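Local coordinates for oligopeptide-binding protein oppA (PDB 3DRF), which captures oligopeptides outside the cell as the binding component of the OppABCDF ABC transporter, which takes up peptides longer than three residues, at residues L35-Q40 and I253-V258; D42-A47 and L447-S452; K293-Q298 and M555-G560. All blocks are in the same frame, centred on the assembly; numbering follows the deposited sequence.

Contact 1 (L35-Q40 and I253-V258); sequences LKVAYQ and ITYEVV
Val37 and Tyr255 face each other across two parallel neighbouring strands of the mixed five-stranded sheet in this periplasmic-binding-protein fold, 35-40 being flanked by 253-258 and by strand 274-276. Five backbone hydrogen bonds join the pair, alternating in direction as parallel pairing requires: Thr254 N gives to Leu35 O, Val37 N to Thr254 O, and so on to Val258 N and Tyr39 O. The short strand axes are twisted by -28°.

Val37 carries the side-chain packing. Its CB lies 3.7 Å from Thr254 O and near CD1 of Tyr255. From there the two branches part. CG1, anti to the backbone N (chi1 -169°), comes over one face of the Tyr255 ring as a CH-pi contact, 3.7 Å from the ring centroid and displaced toward the rim, nearest CE1 and CZ. CG2 turns back along the strand and meets Ile253 CG2 at 3.8 Å, the two side chains lying side by side. A branched, wholly apolar residue suits this place because one methyl can serve each neighbour. The phenol of Tyr255 continues past the valine to a hydrogen bond with Asn276, so a tyrosine can be apolar along its ring and polar at its hydroxyl. Beyond Tyr255, helix 57-62 covers the same side of the sheet, touching Tyr39, Tyr255 and Val257.

On the other face, which bears Lys36, Ala38 and Gln40, small size matters: Ala38 CB sits 3.2 Å from Glu256 O and packs on Val258 CG1. The amide of the buried Gln40 reaches past the strand pair and is held by Ser263, Gln282 and Val279 N. Near the start of the pair a water donates to Val37 O and lies 2.7 Å from Thr254 OG1, to which it is hydrogen-bonded.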
loop_
_atom_site.group_PDB
_atom_site.type_symbol
_atom_site.label_atom_id
_atom_site.label_comp_id
_atom_site.label_asym_id
_atom_site.label_seq_id
_atom_site.Cartn_x
_atom_site.Cartn_y
_atom_site.Cartn_z
ATOM N N LEU A 35 -12.468 24.721 2.206
ATOM C CA LEU A 35 -12.944 23.345 2.349
ATOM C C LEU A 35 -12.323 22.692 3.569
ATOM O O LEU A 35 -11.206 22.939 3.879
ATOM C CB LEU A 35 -12.562 22.561 1.069
ATOM C CG LEU A 35 -13.088 21.113 0.928
ATOM C CD1 LEU A 35 -14.559 21.166 0.526
ATOM C CD2 LEU A 35 -12.308 20.420 -0.168
ATOM N N LYS A 36 -13.091 21.860 4.223
ATOM C CA LYS A 36 -12.625 21.135 5.393
ATOM C C LYS A 36 -12.715 19.634 5.118
ATOM O O LYS A 36 -13.786 19.122 4.921
ATOM C CB LYS A 36 -13.495 21.468 6.620
ATOM C CG LYS A 36 -13.293 22.967 7.081
ATOM C CD LYS A 36 -13.974 23.146 8.364
ATOM C CE LYS A 36 -15.400 23.020 8.017
ATOM N NZ LYS A 36 -16.308 23.305 9.233
ATOM N N VAL A 37 -11.582 18.951 5.128
ATOM C CA VAL A 37 -11.494 17.525 4.846
ATOM C C VAL A 37 -10.824 16.813 6.010
ATOM O O VAL A 37 -9.976 17.339 6.645
ATOM C CB VAL A 37 -10.641 17.281 3.541
ATOM C CG1 VAL A 37 -10.758 15.822 3.069
ATOM C CG2 VAL A 37 -11.089 18.192 2.406
ATOM N N ALA A 38 -11.234 15.581 6.257
ATOM C CA ALA A 38 -10.551 14.686 7.179
ATOM C C ALA A 38 -10.282 13.302 6.573
ATOM O O ALA A 38 -10.939 12.857 5.683
ATOM C CB ALA A 38 -11.336 14.558 8.540
ATOM N N TYR A 39 -9.294 12.655 7.173
ATOM C CA TYR A 39 -9.034 11.221 6.989
ATOM C C TYR A 39 -9.233 10.513 8.324
ATOM O O TYR A 39 -8.730 10.944 9.317
ATOM C CB TYR A 39 -7.596 11.003 6.422
ATOM C CG TYR A 39 -7.391 9.605 5.891
ATOM C CD1 TYR A 39 -7.526 9.321 4.537
ATOM C CD2 TYR A 39 -7.118 8.548 6.752
ATOM C CE1 TYR A 39 -7.361 8.014 4.079
ATOM C CE2 TYR A 39 -6.949 7.311 6.302
ATOM C CZ TYR A 39 -7.096 7.054 4.976
ATOM O OH TYR A 39 -6.913 5.760 4.541
ATOM N N GLN A 40 -9.984 9.431 8.285
ATOM C CA GLN A 40 -10.243 8.662 9.487
ATOM C C GLN A 40 -9.014 7.828 9.881
ATOM O O GLN A 40 -8.564 6.983 9.175
ATOM C CB GLN A 40 -11.464 7.756 9.288
ATOM C CG GLN A 40 -11.887 7.077 10.625
ATOM C CD GLN A 40 -13.095 6.201 10.413
ATOM O OE1 GLN A 40 -12.984 5.070 10.022
ATOM N NE2 GLN A 40 -14.261 6.764 10.668
ATOM N N ILE A 253 -7.804 24.680 1.777
ATOM C CA ILE A 253 -8.259 23.376 2.248
ATOM C C ILE A 253 -7.575 23.027 3.550
ATOM O O ILE A 253 -6.391 23.105 3.592
ATOM C CB ILE A 253 -7.933 22.223 1.223
ATOM C CG1 ILE A 253 -8.532 22.498 -0.149
ATOM C CG2 ILE A 253 -8.430 20.831 1.803
ATOM C CD1 ILE A 253 -7.933 21.641 -1.326
ATOM N N THR A 254 -8.310 22.632 4.575
ATOM C CA THR A 254 -7.697 22.088 5.778
ATOM C C THR A 254 -7.903 20.560 5.698
ATOM O O THR A 254 -8.935 20.064 5.262
ATOM C CB THR A 254 -8.301 22.709 7.042
ATOM O OG1 THR A 254 -9.701 22.390 7.095
ATOM C CG2 THR A 254 -8.081 24.207 6.993
ATOM N N TYR A 255 -6.886 19.824 6.073
ATOM C CA TYR A 255 -6.948 18.356 6.001
ATOM C C TYR A 255 -6.449 17.828 7.343
ATOM O O TYR A 255 -5.343 18.100 7.698
ATOM C CB TYR A 255 -6.102 17.832 4.821
ATOM C CG TYR A 255 -6.646 16.590 4.098
ATOM C CD1 TYR A 255 -7.216 15.547 4.773
ATOM C CD2 TYR A 255 -6.576 16.492 2.754
ATOM C CE1 TYR A 255 -7.681 14.432 4.109
ATOM C CE2 TYR A 255 -7.051 15.384 2.085
ATOM C CZ TYR A 255 -7.610 14.370 2.779
ATOM O OH TYR A 255 -8.121 13.294 2.118
ATOM N N GLU A 256 -7.316 17.126 8.075
ATOM C CA GLU A 256 -7.076 16.741 9.462
ATOM C C GLU A 256 -7.269 15.251 9.665
ATOM O O GLU A 256 -8.128 14.697 9.037
ATOM C CB GLU A 256 -8.035 17.517 10.437
ATOM C CG GLU A 256 -7.983 19.036 10.338
ATOM C CD GLU A 256 -8.806 19.710 11.420
ATOM O OE1 GLU A 256 -9.636 19.121 12.088
ATOM O OE2 GLU A 256 -8.553 20.883 11.557
ATOM N N VAL A 257 -6.714 14.639 10.654
ATOM C CA VAL A 257 -7.155 13.300 11.042
ATOM C C VAL A 257 -8.341 13.434 11.998
ATOM O O VAL A 257 -8.503 14.454 12.675
ATOM C CB VAL A 257 -6.033 12.394 11.640
ATOM C CG1 VAL A 257 -5.007 12.017 10.558
ATOM C CG2 VAL A 257 -5.377 13.040 12.852
ATOM N N VAL A 258 -9.221 12.458 11.956
ATOM C CA VAL A 258 -10.348 12.303 12.867
ATOM C C VAL A 258 -10.518 10.848 13.292
ATOM O O VAL A 258 -10.317 9.931 12.495
ATOM C CB VAL A 258 -11.660 12.799 12.232
ATOM C CG1 VAL A 258 -12.017 11.950 11.021
ATOM C CG2 VAL A 258 -12.785 12.780 13.255
HETATM O O HOH W 1 -10.432 20.007 8.044
#

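Contact 2 (D42-A47 and L447-S452); sequences DSPMKA and LMEFNS
The N-terminus of helix 450-458 is where Ser43, in the loop that follows strand 34-40, meets Glu449, the N-cap residue of that helix. Ser43 OG donates to Glu449 OE2 at 2.5 Å, a short bond that reaches the anti side of the oxygen, 26° out of the carboxylate plane. The same OE2 accepts from Asn451 N, and both donors come from one face of the carboxylate. The other oxygen, OE1, takes Ser452 N at 2.8 Å. A bend at chi2 (-89°) folds the glutamate chain back over the first turn, and its length lets both oxygens engage the backbone N-H groups there. Negative charge at this end would be expected to suit the helix dipole.

Peptide receptors of this family close like a Venus fly-trap, and the present structure is the closed form with a peptide inside; Phe450, between the cap and Asn451, packs on the backbone of that peptide. Ser43 OG also lies 3.4 Å from Phe450 CB, and a water that donates to this hydroxyl accepts from Phe450 N. A serine suits the place because one small hydroxyl can give to the carboxylate and still receive the water.

Asn451 makes the second direct bond. Its ND2 donates to Pro44 O at 3.1 Å, almost straight at 175°, lying in the carbonyl plane on a lone pair, with the acceptor in the plane of the amide. Pro44 has no N-H of its own, but its carbonyl remains available. A water donates both to this oxygen and to Asn451 OD1, so that Pro44 O is tied to both ends of the amide, directly through ND2 and by way of the water to OD1. The Lys46 chain runs past Asn451 the opposite way, its CD methylene 3.4 Å from Asn451 OD1.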
loop_
_atom_site.group_PDB
_atom_site.type_symbol
_atom_site.label_atom_id
_atom_site.label_comp_id
_atom_site.label_asym_id
_atom_site.label_seq_id
_atom_site.Cartn_x
_atom_site.Cartn_y
_atom_site.Cartn_z
ATOM N N ASP A 42 -7.133 6.499 13.757
ATOM C CA ASP A 42 -6.954 6.468 15.204
ATOM C C ASP A 42 -5.490 6.749 15.648
ATOM O O ASP A 42 -5.235 7.000 16.782
ATOM C CB ASP A 42 -7.473 5.126 15.786
ATOM C CG ASP A 42 -9.012 5.037 15.736
ATOM O OD1 ASP A 42 -9.595 6.039 15.950
ATOM O OD2 ASP A 42 -9.544 4.018 15.383
ATOM N N SER A 43 -4.575 6.697 14.706
ATOM C CA SER A 43 -3.177 7.062 14.964
ATOM C C SER A 43 -2.825 8.458 14.434
ATOM O O SER A 43 -3.384 8.914 13.491
ATOM C CB SER A 43 -2.243 6.066 14.262
ATOM O OG SER A 43 -2.293 4.796 14.862
ATOM N N PRO A 44 -1.847 9.100 15.034
ATOM C CA PRO A 44 -1.368 10.387 14.535
ATOM C C PRO A 44 -0.879 10.280 13.079
ATOM O O PRO A 44 -0.290 9.314 12.658
ATOM C CB PRO A 44 -0.184 10.717 15.477
ATOM C CG PRO A 44 -0.419 9.938 16.673
ATOM C CD PRO A 44 -1.157 8.685 16.258
ATOM N N MET A 45 -1.106 11.358 12.347
ATOM C CA MET A 45 -0.566 11.521 11.013
ATOM C C MET A 45 0.977 11.466 11.051
ATOM O O MET A 45 1.584 11.979 11.920
ATOM C CB MET A 45 -1.035 12.921 10.554
ATOM C CG MET A 45 -0.589 13.248 9.174
ATOM S SD MET A 45 -1.008 14.931 8.688
ATOM C CE MET A 45 0.161 15.945 9.692
ATOM N N LYS A 46 1.559 10.832 10.076
ATOM C CA LYS A 46 3.024 10.788 9.897
ATOM C C LYS A 46 3.320 11.548 8.613
ATOM O O LYS A 46 3.334 11.014 7.542
ATOM C CB LYS A 46 3.524 9.347 9.796
ATOM C CG LYS A 46 3.426 8.617 11.074
ATOM C CD LYS A 46 3.927 7.212 10.887
ATOM C CE LYS A 46 5.376 7.115 10.259
ATOM N NZ LYS A 46 6.340 7.697 11.113
ATOM N N ALA A 47 3.532 12.845 8.754
ATOM C CA ALA A 47 3.862 13.692 7.586
ATOM C C ALA A 47 5.216 13.273 6.997
ATOM O O ALA A 47 6.165 13.272 7.648
ATOM C CB ALA A 47 3.926 15.173 7.943
ATOM N N LEU A 447 -4.711 -5.051 21.464
ATOM C CA LEU A 447 -4.582 -4.679 20.047
ATOM C C LEU A 447 -3.450 -3.694 19.849
ATOM O O LEU A 447 -3.197 -2.878 20.649
ATOM C CB LEU A 447 -5.909 -4.090 19.566
ATOM C CG LEU A 447 -7.141 -5.004 19.643
ATOM C CD1 LEU A 447 -8.363 -4.198 19.050
ATOM C CD2 LEU A 447 -6.897 -6.299 18.898
ATOM N N MET A 448 -2.790 -3.773 18.713
ATOM C CA MET A 448 -1.580 -2.990 18.464
ATOM C C MET A 448 -1.896 -1.707 17.693
ATOM O O MET A 448 -2.547 -1.737 16.692
ATOM C CB MET A 448 -0.586 -3.860 17.658
ATOM C CG MET A 448 0.825 -3.219 17.573
ATOM S SD MET A 448 2.059 -4.300 16.826
ATOM C CE MET A 448 2.294 -5.489 18.160
ATOM N N GLU A 449 -1.394 -0.597 18.188
ATOM C CA GLU A 449 -1.532 0.728 17.522
ATOM C C GLU A 449 -0.828 0.712 16.124
ATOM O O GLU A 449 0.196 0.102 15.938
ATOM C CB GLU A 449 -0.921 1.812 18.448
ATOM C CG GLU A 449 -1.056 3.265 17.924
ATOM C CD GLU A 449 0.097 3.708 17.035
ATOM O OE1 GLU A 449 1.202 3.224 17.226
ATOM O OE2 GLU A 449 -0.154 4.536 16.194
ATOM N N PHE A 450 -1.456 1.380 15.183
ATOM C CA PHE A 450 -1.054 1.277 13.774
ATOM C C PHE A 450 0.408 1.698 13.443
ATOM O O PHE A 450 1.104 0.970 12.831
ATOM C CB PHE A 450 -2.035 2.026 12.881
ATOM C CG PHE A 450 -1.645 2.011 11.405
ATOM C CD1 PHE A 450 -1.729 0.857 10.619
ATOM C CD2 PHE A 450 -1.194 3.153 10.810
ATOM C CE1 PHE A 450 -1.363 0.898 9.247
ATOM C CE2 PHE A 450 -0.855 3.184 9.463
ATOM C CZ PHE A 450 -0.936 2.060 8.696
ATOM N N ASN A 451 0.822 2.882 13.897
ATOM C CA ASN A 451 2.189 3.327 13.607
ATOM C C ASN A 451 3.223 2.365 14.230
ATOM O O ASN A 451 4.176 2.060 13.598
ATOM C CB ASN A 451 2.418 4.798 14.068
ATOM C CG ASN A 451 1.596 5.823 13.281
ATOM O OD1 ASN A 451 1.227 5.630 12.159
ATOM N ND2 ASN A 451 1.323 6.938 13.931
ATOM N N SER A 452 2.963 1.896 15.436
ATOM C CA SER A 452 3.814 0.898 16.095
ATOM C C SER A 452 3.885 -0.393 15.273
ATOM O O SER A 452 4.961 -0.970 15.079
ATOM C CB SER A 452 3.278 0.591 17.496
ATOM O OG SER A 452 3.464 1.689 18.373
HETATM O O HOH W 2 -3.993 2.857 15.808
HETATM O O HOH W 3 -0.676 7.147 10.823
#

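Contact 3 (K293-Q298 and M555-G560); sequences KVLGQQ and MTLDYG
Leu557 reaches strand 293-298 with its CD1, which lies 3.8 Å from Leu295 CB and close to the backbone of Gly296. Farther out along the leucine of the strand, Leu295 CD1 meets Met555 CG, also at 3.8 Å, and the CA of Thr556. These aliphatic chains form the apolar end of the contact; farther along, it turns polar. Gln297 NE2 donates to Leu557 O at 3.0 Å, though the bond is bent, with 138° at the hydrogen. Tyr559 OH gives to Gln298 O at 2.7 Å, nearly in line with the C=O bond and with that oxygen near the plane of the ring. The Gln297 amide passes close to the same tyrosine, CD being 3.3 Å from OH, and its plane is only 12° from that of the ring.

What positions the glutamine is first its own chi1 of 68°, which sets CG between the backbone N and carbonyl carbon; the extended chain then carries the amide to the loop. Further out, OE1 is held by Asn544 of strand 536-549, the strand that pairs with 292-307; this fixes which end of the amide faces Leu557. Phe79 meets the Tyr559 ring edge-to-face. Within the loop Thr556 OG1 accepts from Asp558 N, an ST turn that shapes the backbone around Leu557. Two waters add bridges, one from Lys293 NZ to Met555 O, the other from Asp558 OD1 to Gly296 O, the last bond weak.

Without strand pairing between the segments, the C-terminal loop is attached to this surface strand by side chains: leucine and methionine supply packing, while glutamine and tyrosine use their donors on backbone carbonyls.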
loop_
_atom_site.group_PDB
_atom_site.type_symbol
_atom_site.label_atom_id
_atom_site.label_comp_id
_atom_site.label_asym_id
_atom_site.label_seq_id
_atom_site.Cartn_x
_atom_site.Cartn_y
_atom_site.Cartn_z
ATOM N N LYS A 293 -24.113 13.615 0.229
ATOM C CA LYS A 293 -24.075 12.683 -0.901
ATOM C C LYS A 293 -23.006 11.626 -0.548
ATOM O O LYS A 293 -22.017 11.967 -0.006
ATOM C CB LYS A 293 -23.682 13.473 -2.160
ATOM C CG LYS A 293 -23.618 12.652 -3.433
ATOM C CD LYS A 293 -23.404 13.504 -4.661
ATOM C CE LYS A 293 -23.236 12.674 -5.865
ATOM N NZ LYS A 293 -23.016 13.512 -7.084
ATOM N N VAL A 294 -23.231 10.373 -0.823
ATOM C CA VAL A 294 -22.242 9.334 -0.524
ATOM C C VAL A 294 -21.701 8.736 -1.810
ATOM O O VAL A 294 -22.444 8.124 -2.549
ATOM C CB VAL A 294 -22.847 8.266 0.364
ATOM C CG1 VAL A 294 -21.814 7.247 0.723
ATOM C CG2 VAL A 294 -23.434 8.906 1.650
ATOM N N LEU A 295 -20.427 8.984 -2.080
ATOM C CA LEU A 295 -19.776 8.497 -3.288
ATOM C C LEU A 295 -19.200 7.119 -3.029
ATOM O O LEU A 295 -18.988 6.795 -1.920
ATOM C CB LEU A 295 -18.669 9.468 -3.696
ATOM C CG LEU A 295 -19.065 10.954 -3.842
ATOM C CD1 LEU A 295 -17.833 11.756 -4.229
ATOM C CD2 LEU A 295 -20.111 11.020 -4.916
ATOM N N GLY A 296 -18.934 6.359 -4.076
ATOM C CA GLY A 296 -18.413 4.983 -3.961
ATOM C C GLY A 296 -17.439 4.654 -5.073
ATOM O O GLY A 296 -17.419 5.265 -6.097
ATOM N N GLN A 297 -16.627 3.639 -4.815
ATOM C CA GLN A 297 -15.774 3.068 -5.838
ATOM C C GLN A 297 -15.351 1.652 -5.421
ATOM O O GLN A 297 -15.350 1.305 -4.274
ATOM C CB GLN A 297 -14.518 3.953 -6.079
ATOM C CG GLN A 297 -13.537 3.943 -4.848
ATOM C CD GLN A 297 -12.283 4.853 -4.912
ATOM O OE1 GLN A 297 -11.560 4.838 -4.007
ATOM N NE2 GLN A 297 -12.138 5.658 -5.926
ATOM N N GLN A 298 -14.994 0.852 -6.408
ATOM C CA GLN A 298 -14.229 -0.385 -6.135
ATOM C C GLN A 298 -12.890 -0.022 -5.552
ATOM O O GLN A 298 -12.199 0.765 -6.090
ATOM C CB GLN A 298 -13.980 -1.177 -7.403
ATOM C CG GLN A 298 -15.221 -1.665 -8.109
ATOM C CD GLN A 298 -14.861 -2.591 -9.271
ATOM O OE1 GLN A 298 -14.321 -2.165 -10.219
ATOM N NE2 GLN A 298 -15.099 -3.857 -9.096
ATOM N N MET A 555 -16.429 17.122 -6.329
ATOM C CA MET A 555 -15.758 15.984 -5.721
ATOM C C MET A 555 -16.182 14.683 -6.452
ATOM O O MET A 555 -17.282 14.590 -6.922
ATOM C CB MET A 555 -16.051 15.892 -4.238
ATOM C CG MET A 555 -15.454 14.692 -3.532
ATOM S SD MET A 555 -13.620 14.589 -3.565
ATOM C CE MET A 555 -13.336 12.930 -2.992
ATOM N N THR A 556 -15.253 13.729 -6.531
ATOM C CA THR A 556 -15.548 12.496 -7.279
ATOM C C THR A 556 -14.696 11.375 -6.762
ATOM O O THR A 556 -13.647 11.593 -6.237
ATOM C CB THR A 556 -15.281 12.708 -8.791
ATOM O OG1 THR A 556 -15.773 11.604 -9.524
ATOM C CG2 THR A 556 -13.769 12.848 -9.096
ATOM N N LEU A 557 -15.175 10.160 -6.943
ATOM C CA LEU A 557 -14.383 8.950 -6.715
ATOM C C LEU A 557 -14.145 8.175 -8.028
ATOM O O LEU A 557 -13.768 7.032 -8.029
ATOM C CB LEU A 557 -14.983 8.052 -5.624
ATOM C CG LEU A 557 -14.917 8.532 -4.172
ATOM C CD1 LEU A 557 -15.459 7.433 -3.258
ATOM C CD2 LEU A 557 -13.432 8.871 -3.749
ATOM N N ASP A 558 -14.380 8.822 -9.138
ATOM C CA ASP A 558 -14.200 8.209 -10.438
ATOM C C ASP A 558 -12.704 8.087 -10.740
ATOM O O ASP A 558 -11.965 9.028 -10.541
ATOM C CB ASP A 558 -14.824 9.069 -11.524
ATOM C CG ASP A 558 -16.364 9.201 -11.413
ATOM O OD1 ASP A 558 -17.024 8.590 -10.614
ATOM O OD2 ASP A 558 -16.902 9.997 -12.154
ATOM N N TYR A 559 -12.288 6.930 -11.240
ATOM C CA TYR A 559 -10.921 6.760 -11.638
ATOM C C TYR A 559 -10.716 7.483 -12.957
ATOM O O TYR A 559 -11.628 7.621 -13.728
ATOM C CB TYR A 559 -10.544 5.258 -11.701
ATOM C CG TYR A 559 -10.532 4.544 -10.344
ATOM C CD1 TYR A 559 -9.659 4.930 -9.367
ATOM C CD2 TYR A 559 -11.422 3.497 -10.056
ATOM C CE1 TYR A 559 -9.639 4.295 -8.122
ATOM C CE2 TYR A 559 -11.403 2.860 -8.825
ATOM C CZ TYR A 559 -10.503 3.278 -7.861
ATOM O OH TYR A 559 -10.419 2.691 -6.618
ATOM N N GLY A 560 -9.530 7.964 -13.160
ATOM C CA GLY A 560 -9.349 8.792 -14.349
ATOM C C GLY A 560 -9.632 10.322 -14.223
ATOM O O GLY A 560 -9.382 11.073 -15.125
HETATM O O HOH W 4 -20.348 14.171 -6.919
HETATM O O HOH W 5 -17.399 5.993 -9.343
#

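Overall arrangement
Contact 1 lies in the five-stranded mixed sheet, contact 3 at strand 292-307 of the separate eight-stranded sheet; their centres are about 17 Å apart and their nearest atoms about 7 Å. Contact 2, also about 17 Å from contact 1 between centres, touches it, in the conformer given for Val257, where that residue packs on Met45, whereas contacts 2 and 3 stand about 26 Å apart. Along the chain, 35-40 leads almost directly into 42-47; 253-258 and 293-298 follow, then 447-452 and 555-560. Contact 2 therefore crosses both others, while contact 1 closes before contact 3 opens. The N-terminal strand and loop thus link their own sheet to a helix start beside the bound peptide.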